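Agarase (Pseudoalteromonas fuliginea, PDB 6XJ9) is an agarase of glycoside hydrolase family 50 that probably hydrolyses beta-1,4 linkages in agarose. Local coordinates at residues A[89-94]-A[107-112]; A[117-122]-A[133-138]. All coordinates share one frame; numbering follows the deposited sequence.

Interaction 1. Residues A[89-94]-A[107-112]; sequences FNLAFE and LDISDI
L91 and F93 of strand 89-94 meet I109 and L107 of segment 107-112 across the interior of a probable beta-sandwich, in the part of the chain that belongs to the agarase CBM-like family. The two strands face each other without pairing: no hydrogen bond joins them, and the CA atoms of L91 and I109 stand 10.5 Å apart, a separation suited to two layers with side chains between. All four CB atoms point into this gap, and all four residues are buried. The backbone bonds run within the layers instead, L91 to A133 and F93 to Y131 on one flank, N90 to R209 and A92 to S207 on the other.

The contact itself is purely apolar and comes in two pairs. In the aliphatic one, L91 and I109 reach toward each other tip to tip, methyl CD2 of L91 lying 3.8 Å from methyl CD1 of I109. The leucine arrives with CG anti to the backbone N (chi1 169°), whereas the CG1 branch of the isoleucine extends to its CD1 end by an almost fully stretched chi2 of 163°. Only these ends touch across the gap, so the pair meets at a small surface.

The aromatic pair is broader at its end. F93 and L107 come from opposite directions, and the far end of the ring, CZ and CE1, meets the forked tip of the leucine, with the methyl lying obliquely to the ring. I188 of strand 185-193 touches L91, F93 and L107 and so joins the two pairs; I206 of strand 199-210 also packs on L91 and F93. Within the fork of L107 both methyls are used: CD1 lies 3.7 Å from CZ of F93, and CD2 lies 3.8 Å from CE1 of the same ring.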
ATOM      1  N   PHE A  89     -23.944 -12.304  25.125  1.00 31.99           N
ATOM      2  CA  PHE A  89     -24.177 -12.599  23.721  1.00 30.63           C
ATOM      3  C   PHE A  89     -23.746 -11.423  22.849  1.00 28.79           C
ATOM      4  O   PHE A  89     -23.531 -10.323  23.350  1.00 26.06           O
ATOM      5  CB  PHE A  89     -25.645 -12.975  23.494  1.00 31.95           C
ATOM      6  CG  PHE A  89     -26.644 -11.857  23.665  1.00 33.45           C
ATOM      7  CD1 PHE A  89     -27.005 -11.407  24.927  1.00 33.26           C
ATOM      8  CD2 PHE A  89     -27.260 -11.282  22.561  1.00 34.28           C
ATOM      9  CE1 PHE A  89     -27.924 -10.377  25.076  1.00 35.12           C
ATOM     10  CE2 PHE A  89     -28.193 -10.265  22.713  1.00 33.78           C
ATOM     11  CZ  PHE A  89     -28.525  -9.814  23.970  1.00 33.27           C
ATOM     12  N   ASN A  90     -23.651 -11.681  21.539  1.00 28.35           N
ATOM     13  CA  ASN A  90     -23.292 -10.661  20.566  1.00 28.78           C
ATOM     14  C   ASN A  90     -24.229 -10.731  19.362  1.00 30.11           C
ATOM     15  O   ASN A  90     -24.858 -11.756  19.096  1.00 31.95           O
ATOM     16  CB  ASN A  90     -21.823 -10.764  20.136  1.00 25.98           C
ATOM     17  CG  ASN A  90     -21.494 -12.068  19.445  1.00 26.98           C
ATOM     18  OD1 ASN A  90     -21.698 -12.205  18.242  1.00 26.43           O
ATOM     19  ND2 ASN A  90     -20.973 -13.029  20.196  1.00 26.53           N
ATOM     20  N   LEU A  91     -24.290  -9.610  18.644  1.00 27.69           N
ATOM     21  CA  LEU A  91     -25.031  -9.464  17.407  1.00 27.27           C
ATOM     22  C   LEU A  91     -24.023  -9.471  16.257  1.00 27.10           C
ATOM     23  O   LEU A  91     -23.072  -8.686  16.256  1.00 26.92           O
ATOM     24  CB  LEU A  91     -25.786  -8.132  17.493  1.00 26.60           C
ATOM     25  CG  LEU A  91     -26.436  -7.629  16.203  1.00 27.87           C
ATOM     26  CD1 LEU A  91     -27.523  -8.581  15.725  1.00 28.47           C
ATOM     27  CD2 LEU A  91     -27.004  -6.231  16.413  1.00 28.12           C
ATOM     28  N   ALA A  92     -24.231 -10.369  15.288  1.00 26.61           N
ATOM     29  CA  ALA A  92     -23.206 -10.646  14.293  1.00 27.76           C
ATOM     30  C   ALA A  92     -23.768 -10.465  12.889  1.00 27.46           C
ATOM     31  O   ALA A  92     -24.891 -10.887  12.611  1.00 27.79           O
ATOM     32  CB  ALA A  92     -22.691 -12.046  14.491  1.00 24.75           C
ATOM     33  N   PHE A  93     -22.965  -9.847  12.015  1.00 27.11           N
ATOM     34  CA  PHE A  93     -23.329  -9.633  10.623  1.00 26.34           C
ATOM     35  C   PHE A  93     -22.298 -10.300   9.721  1.00 26.63           C
ATOM     36  O   PHE A  93     -21.097 -10.094   9.882  1.00 25.33           O
ATOM     37  CB  PHE A  93     -23.382  -8.135  10.306  1.00 27.02           C
ATOM     38  CG  PHE A  93     -24.349  -7.316  11.126  1.00 27.81           C
ATOM     39  CD1 PHE A  93     -24.067  -6.981  12.442  1.00 28.60           C
ATOM     40  CD2 PHE A  93     -25.539  -6.859  10.577  1.00 28.78           C
ATOM     41  CE1 PHE A  93     -24.950  -6.216  13.193  1.00 29.07           C
ATOM     42  CE2 PHE A  93     -26.424  -6.096  11.330  1.00 28.08           C
ATOM     43  CZ  PHE A  93     -26.129  -5.774  12.636  1.00 27.09           C
ATOM     44  N   GLU A  94     -22.774 -11.090   8.755  1.00 27.60           N
ATOM     45  CA  GLU A  94     -21.892 -11.654   7.749  1.00 29.08           C
ATOM     46  C   GLU A  94     -21.980 -10.799   6.487  1.00 28.26           C
ATOM     47  O   GLU A  94     -23.036 -10.742   5.851  1.00 28.69           O
ATOM     48  CB  GLU A  94     -22.251 -13.111   7.472  1.00 33.62           C
ATOM     49  CG  GLU A  94     -21.497 -14.083   8.350  1.00 37.92           C
ATOM     50  CD  GLU A  94     -21.645 -15.522   7.890  1.00 41.74           C
ATOM     51  OE1 GLU A  94     -22.761 -16.068   8.033  1.00 43.55           O
ATOM     52  OE2 GLU A  94     -20.660 -16.075   7.361  1.00 43.06           O
ATOM     53  N   LEU A 107     -23.311   1.348  12.733  1.00 23.62           N
ATOM     54  CA  LEU A 107     -24.330   0.454  13.245  1.00 24.02           C
ATOM     55  C   LEU A 107     -25.010   1.141  14.424  1.00 25.67           C
ATOM     56  O   LEU A 107     -24.399   1.319  15.478  1.00 27.12           O
ATOM     57  CB  LEU A 107     -23.681  -0.880  13.636  1.00 23.76           C
ATOM     58  CG  LEU A 107     -24.518  -1.809  14.516  1.00 24.08           C
ATOM     59  CD1 LEU A 107     -25.791  -2.234  13.805  1.00 24.65           C
ATOM     60  CD2 LEU A 107     -23.706  -3.036  14.920  1.00 24.43           C
ATOM     61  N   ASP A 108     -26.259   1.566  14.203  1.00 24.60           N
ATOM     62  CA  ASP A 108     -27.056   2.185  15.248  1.00 26.73           C
ATOM     63  C   ASP A 108     -28.168   1.226  15.667  1.00 26.80           C
ATOM     64  O   ASP A 108     -28.897   0.706  14.826  1.00 26.19           O
ATOM     65  CB  ASP A 108     -27.606   3.546  14.834  1.00 25.90           C
ATOM     66  CG  ASP A 108     -26.524   4.597  14.727  1.00 27.13           C
ATOM     67  OD1 ASP A 108     -25.813   4.604  13.699  1.00 26.09           O
ATOM     68  OD2 ASP A 108     -26.397   5.386  15.675  1.00 26.27           O
ATOM     69  N   ILE A 109     -28.225   0.966  16.975  1.00 29.16           N
ATOM     70  CA  ILE A 109     -29.268   0.163  17.594  1.00 29.48           C
ATOM     71  C   ILE A 109     -30.034   1.074  18.554  1.00 31.07           C
ATOM     72  O   ILE A 109     -29.426   1.771  19.366  1.00 31.01           O
ATOM     73  CB  ILE A 109     -28.656  -1.068  18.291  1.00 28.54           C
ATOM     74  CG1 ILE A 109     -27.738  -1.860  17.354  1.00 27.26           C
ATOM     75  CG2 ILE A 109     -29.742  -1.954  18.887  1.00 29.68           C
ATOM     76  CD1 ILE A 109     -26.797  -2.816  18.060  1.00 28.56           C
ATOM     77  N   SER A 110     -31.365   1.086  18.409  1.00 32.10           N
ATOM     78  CA  SER A 110     -32.265   1.967  19.144  1.00 34.88           C
ATOM     79  C   SER A 110     -33.306   1.129  19.884  1.00 36.20           C
ATOM     80  O   SER A 110     -33.798   0.138  19.344  1.00 34.78           O
ATOM     81  CB  SER A 110     -32.949   2.947  18.209  1.00 36.11           C
ATOM     82  OG  SER A 110     -32.018   3.595  17.349  1.00 35.91           O
ATOM     83  N   ASP A 111     -33.658   1.568  21.101  1.00 37.35           N
ATOM     84  CA  ASP A 111     -34.576   0.840  21.963  1.00 39.53           C
ATOM     85  C   ASP A 111     -35.917   1.568  22.070  1.00 42.38           C
ATOM     86  O   ASP A 111     -36.071   2.687  21.577  1.00 42.53           O
ATOM     87  CB  ASP A 111     -33.970   0.569  23.344  1.00 36.59           C
ATOM     88  CG  ASP A 111     -33.712   1.813  24.180  1.00 38.94           C
ATOM     89  OD1 ASP A 111     -34.367   2.853  23.923  1.00 37.57           O
ATOM     90  OD2 ASP A 111     -32.847   1.731  25.087  1.00 38.65           O
ATOM     91  N   ILE A 112     -36.861   0.917  22.770  1.00 41.92           N
ATOM     92  CA  ILE A 112     -38.254   1.332  22.888  1.00 42.70           C
ATOM     93  C   ILE A 112     -38.345   2.688  23.582  1.00 44.32           C
ATOM     94  O   ILE A 112     -39.369   3.360  23.493  1.00 44.62           O
ATOM     95  CB  ILE A 112     -39.083   0.265  23.638  1.00 41.16           C
ATOM     96  CG1 ILE A 112     -38.453  -0.121  24.977  1.00 40.64           C
ATOM     97  CG2 ILE A 112     -39.321  -0.960  22.773  1.00 40.70           C
TER

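Interaction 2. Residues A[117-122]-A[133-138]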
ATOM      1  N   TYR A 117     -27.466   3.814  20.278  1.00 33.84           N
ATOM      2  CA  TYR A 117     -26.018   3.690  20.359  1.00 32.53           C
ATOM      3  C   TYR A 117     -25.410   3.422  18.984  1.00 31.17           C
ATOM      4  O   TYR A 117     -25.931   2.612  18.224  1.00 30.80           O
ATOM      5  CB  TYR A 117     -25.575   2.625  21.364  1.00 30.10           C
ATOM      6  CG  TYR A 117     -24.112   2.737  21.706  1.00 30.52           C
ATOM      7  CD1 TYR A 117     -23.664   3.729  22.567  1.00 30.34           C
ATOM      8  CD2 TYR A 117     -23.166   1.891  21.140  1.00 27.37           C
ATOM      9  CE1 TYR A 117     -22.321   3.867  22.880  1.00 29.90           C
ATOM     10  CE2 TYR A 117     -21.817   2.019  21.441  1.00 27.69           C
ATOM     11  CZ  TYR A 117     -21.398   3.006  22.318  1.00 28.50           C
ATOM     12  OH  TYR A 117     -20.081   3.161  22.636  1.00 31.44           O
ATOM     13  N   THR A 118     -24.266   4.079  18.723  1.00 30.44           N
ATOM     14  CA  THR A 118     -23.556   4.026  17.453  1.00 29.36           C
ATOM     15  C   THR A 118     -22.255   3.232  17.596  1.00 27.92           C
ATOM     16  O   THR A 118     -21.407   3.577  18.419  1.00 26.76           O
ATOM     17  CB  THR A 118     -23.249   5.446  16.962  1.00 29.32           C
ATOM     18  OG1 THR A 118     -24.467   6.193  16.938  1.00 26.12           O
ATOM     19  CG2 THR A 118     -22.584   5.469  15.602  1.00 28.97           C
ATOM     20  N   ARG A 119     -22.115   2.180  16.772  1.00 26.38           N
ATOM     21  CA  ARG A 119     -20.858   1.473  16.545  1.00 25.44           C
ATOM     22  C   ARG A 119     -20.462   1.656  15.076  1.00 25.76           C
ATOM     23  O   ARG A 119     -21.283   2.100  14.278  1.00 25.82           O
ATOM     24  CB  ARG A 119     -21.001  -0.006  16.919  1.00 26.44           C
ATOM     25  CG  ARG A 119     -21.282  -0.268  18.395  1.00 26.30           C
ATOM     26  CD  ARG A 119     -21.854  -1.652  18.648  1.00 26.19           C
ATOM     27  NE  ARG A 119     -21.955  -1.943  20.077  1.00 27.41           N
ATOM     28  CZ  ARG A 119     -23.061  -1.853  20.815  1.00 29.45           C
ATOM     29  NH1 ARG A 119     -24.210  -1.466  20.279  1.00 28.68           N
ATOM     30  NH2 ARG A 119     -23.008  -2.141  22.101  1.00 29.98           N
ATOM     31  N   SER A 120     -19.199   1.358  14.724  1.00 23.73           N
ATOM     32  CA  SER A 120     -18.702   1.541  13.365  1.00 22.43           C
ATOM     33  C   SER A 120     -17.594   0.536  13.045  1.00 21.41           C
ATOM     34  O   SER A 120     -16.829   0.146  13.918  1.00 22.47           O
ATOM     35  CB  SER A 120     -18.225   2.961  13.143  1.00 23.76           C
ATOM     36  OG  SER A 120     -17.880   3.166  11.777  1.00 24.38           O
ATOM     37  N   VAL A 121     -17.494   0.138  11.775  1.00 21.74           N
ATOM     38  CA  VAL A 121     -16.403  -0.720  11.337  1.00 20.82           C
ATOM     39  C   VAL A 121     -16.169  -0.508   9.843  1.00 20.51           C
ATOM     40  O   VAL A 121     -17.072  -0.090   9.123  1.00 19.39           O
ATOM     41  CB  VAL A 121     -16.670  -2.202  11.678  1.00 21.02           C
ATOM     42  CG1 VAL A 121     -17.741  -2.815  10.787  1.00 20.91           C
ATOM     43  CG2 VAL A 121     -15.397  -3.032  11.615  1.00 20.28           C
ATOM     44  N   ASN A 122     -14.948  -0.805   9.383  1.00 20.07           N
ATOM     45  CA  ASN A 122     -14.669  -0.803   7.960  1.00 20.75           C
ATOM     46  C   ASN A 122     -14.900  -2.206   7.399  1.00 20.76           C
ATOM     47  O   ASN A 122     -14.469  -3.177   8.003  1.00 21.06           O
ATOM     48  CB  ASN A 122     -13.264  -0.279   7.648  1.00 19.43           C
ATOM     49  CG  ASN A 122     -13.000  -0.199   6.155  1.00 19.89           C
ATOM     50  OD1 ASN A 122     -12.749  -1.213   5.506  1.00 19.38           O
ATOM     51  ND2 ASN A 122     -13.050   0.999   5.595  1.00 18.38           N
ATOM     52  N   ALA A 133     -20.821  -7.227  17.503  1.00 24.57           N
ATOM     53  CA  ALA A 133     -20.927  -6.241  18.559  1.00 25.28           C
ATOM     54  C   ALA A 133     -21.521  -6.923  19.788  1.00 27.68           C
ATOM     55  O   ALA A 133     -22.643  -7.418  19.727  1.00 27.78           O
ATOM     56  CB  ALA A 133     -21.803  -5.109  18.075  1.00 26.94           C
ATOM     57  N   LYS A 134     -20.747  -6.975  20.880  1.00 27.69           N
ATOM     58  CA  LYS A 134     -21.200  -7.576  22.128  1.00 30.38           C
ATOM     59  C   LYS A 134     -22.306  -6.703  22.708  1.00 31.12           C
ATOM     60  O   LYS A 134     -22.139  -5.492  22.821  1.00 30.67           O
ATOM     61  CB  LYS A 134     -20.061  -7.663  23.152  1.00 29.34           C
ATOM     62  CG  LYS A 134     -18.993  -8.723  22.899  1.00 27.62           C
ATOM     63  CD  LYS A 134     -17.782  -8.579  23.815  1.00 28.64           C
ATOM     64  CE  LYS A 134     -17.046  -7.270  23.634  1.00 28.90           C
ATOM     65  NZ  LYS A 134     -15.593  -7.377  23.911  1.00 27.71           N
ATOM     66  N   LEU A 135     -23.435  -7.324  23.062  1.00 33.00           N
ATOM     67  CA  LEU A 135     -24.566  -6.566  23.576  1.00 34.14           C
ATOM     68  C   LEU A 135     -24.664  -6.736  25.088  1.00 34.07           C
ATOM     69  O   LEU A 135     -25.283  -5.918  25.757  1.00 36.28           O
ATOM     70  CB  LEU A 135     -25.849  -6.996  22.850  1.00 32.89           C
ATOM     71  CG  LEU A 135     -25.935  -6.534  21.392  1.00 32.43           C
ATOM     72  CD1 LEU A 135     -27.261  -6.910  20.744  1.00 30.88           C
ATOM     73  CD2 LEU A 135     -25.691  -5.039  21.284  1.00 31.59           C
ATOM     74  N   ASP A 136     -24.026  -7.792  25.605  1.00 34.97           N
ATOM     75  CA  ASP A 136     -24.060  -8.129  27.021  1.00 35.97           C
ATOM     76  C   ASP A 136     -22.878  -9.040  27.337  1.00 34.33           C
ATOM     77  O   ASP A 136     -22.500  -9.873  26.519  1.00 33.73           O
ATOM     78  CB  ASP A 136     -25.377  -8.810  27.409  1.00 35.60           C
ATOM     79  CG  ASP A 136     -25.417  -9.302  28.852  1.00 35.33           C
ATOM     80  OD1 ASP A 136     -25.728  -8.492  29.744  1.00 35.99           O
ATOM     81  OD2 ASP A 136     -25.125 -10.493  29.068  1.00 35.63           O
ATOM     82  N   GLY A 137     -22.300  -8.856  28.528  1.00 37.40           N
ATOM     83  CA  GLY A 137     -21.260  -9.742  29.028  1.00 41.69           C
ATOM     84  C   GLY A 137     -19.857  -9.206  28.754  1.00 43.55           C
ATOM     85  O   GLY A 137     -19.697  -8.156  28.127  1.00 43.52           O
ATOM     86  N   HIS A 138     -18.851  -9.949  29.238  1.00 41.75           N
ATOM     87  CA  HIS A 138     -17.447  -9.639  29.005  1.00 44.04           C
ATOM     88  C   HIS A 138     -17.112  -8.258  29.575  1.00 43.30           C
ATOM     89  O   HIS A 138     -17.437  -7.976  30.728  1.00 42.92           O
ATOM     90  CB  HIS A 138     -17.076  -9.883  27.528  1.00 42.46           C
ATOM     91  CG  HIS A 138     -17.017 -11.328  27.149  1.00 41.59           C
ATOM     92  ND1 HIS A 138     -16.220 -11.792  26.121  1.00 39.70           N
ATOM     93  CD2 HIS A 138     -17.631 -12.419  27.664  1.00 42.78           C
ATOM     94  CE1 HIS A 138     -16.358 -13.099  26.008  1.00 41.32           C
ATOM     95  NE2 HIS A 138     -17.216 -13.513  26.945  1.00 39.86           N
TER
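R119 stretches from strand 117-122 toward A133 and L135, and its guanidinium comes to rest between two hydrocarbon groups. The residue starts with CG anti to its carbonyl carbon (chi1 -64°), and the chain then runs extended from CG to NE, which carries the charged end across to the turn after strand 128-134; strand 169-174 pairs with both strands concerned, 116-123 and 128-134. Along the way its shaft meets a methyl: CD of R119 lies 3.5 Å from CB of A133, and NE of R119 is nearly as near to that same CB, at 3.7 Å.

Beyond this point the flat group sets the geometry. L135 crosses the arginine obliquely and lays CD2 over one guanidinium face, 4.0 Å from NH1 of R119. Against the opposite face stands the ring of Y117, from the same strand, with its CD2 3.6 Å above the R119 guanidinium plane and offset toward the rim. Held between leucine methyl and tyrosine ring, the planar group is probably restrained from tilting.

The backbone of K134 approaches from a third direction. Its carbonyl O sits 3.5 Å from NH2 of R119, oblique to the plane and too loosely placed to count as a hydrogen bond. The K134 side chain leads away, to a salt bridge with D139 and a hydrogen bond to T163. L135 in turn leans on F89 and L91 of strand 89-97.

A leucine in place of R119 would probably leave L135 CD2 and the Y117 ring facing a gap where the guanidinium had lain, and the K134 carbonyl without its nearby charge. The contact thus rests on van der Waals packing round a buried cation, with the K134 carbonyl dipole likely to add only a weak electrostatic attraction.

Overall arrangement
Interactions 1 and 2 follow each other along the chain, and their centres lie about 7 Å apart within the CBM-like part of the agarase. Interaction 1 faces strand 89-97 to 103-111 across the interior; interaction 2 joins their respective neighbours 128-134 and 116-123, both of which pair with strand 169-174. Strands 103-111 and 116-123 are joined edge to edge by backbone bonds, among them L107 N to R119 O at 2.7 Å. The interiors also meet directly: CD1 of I109 from interaction 1 packs 3.7 Å from NH1 of R119 in interaction 2, and L135 touches L91. An apolar core thus grades into a zone that admits an arginine.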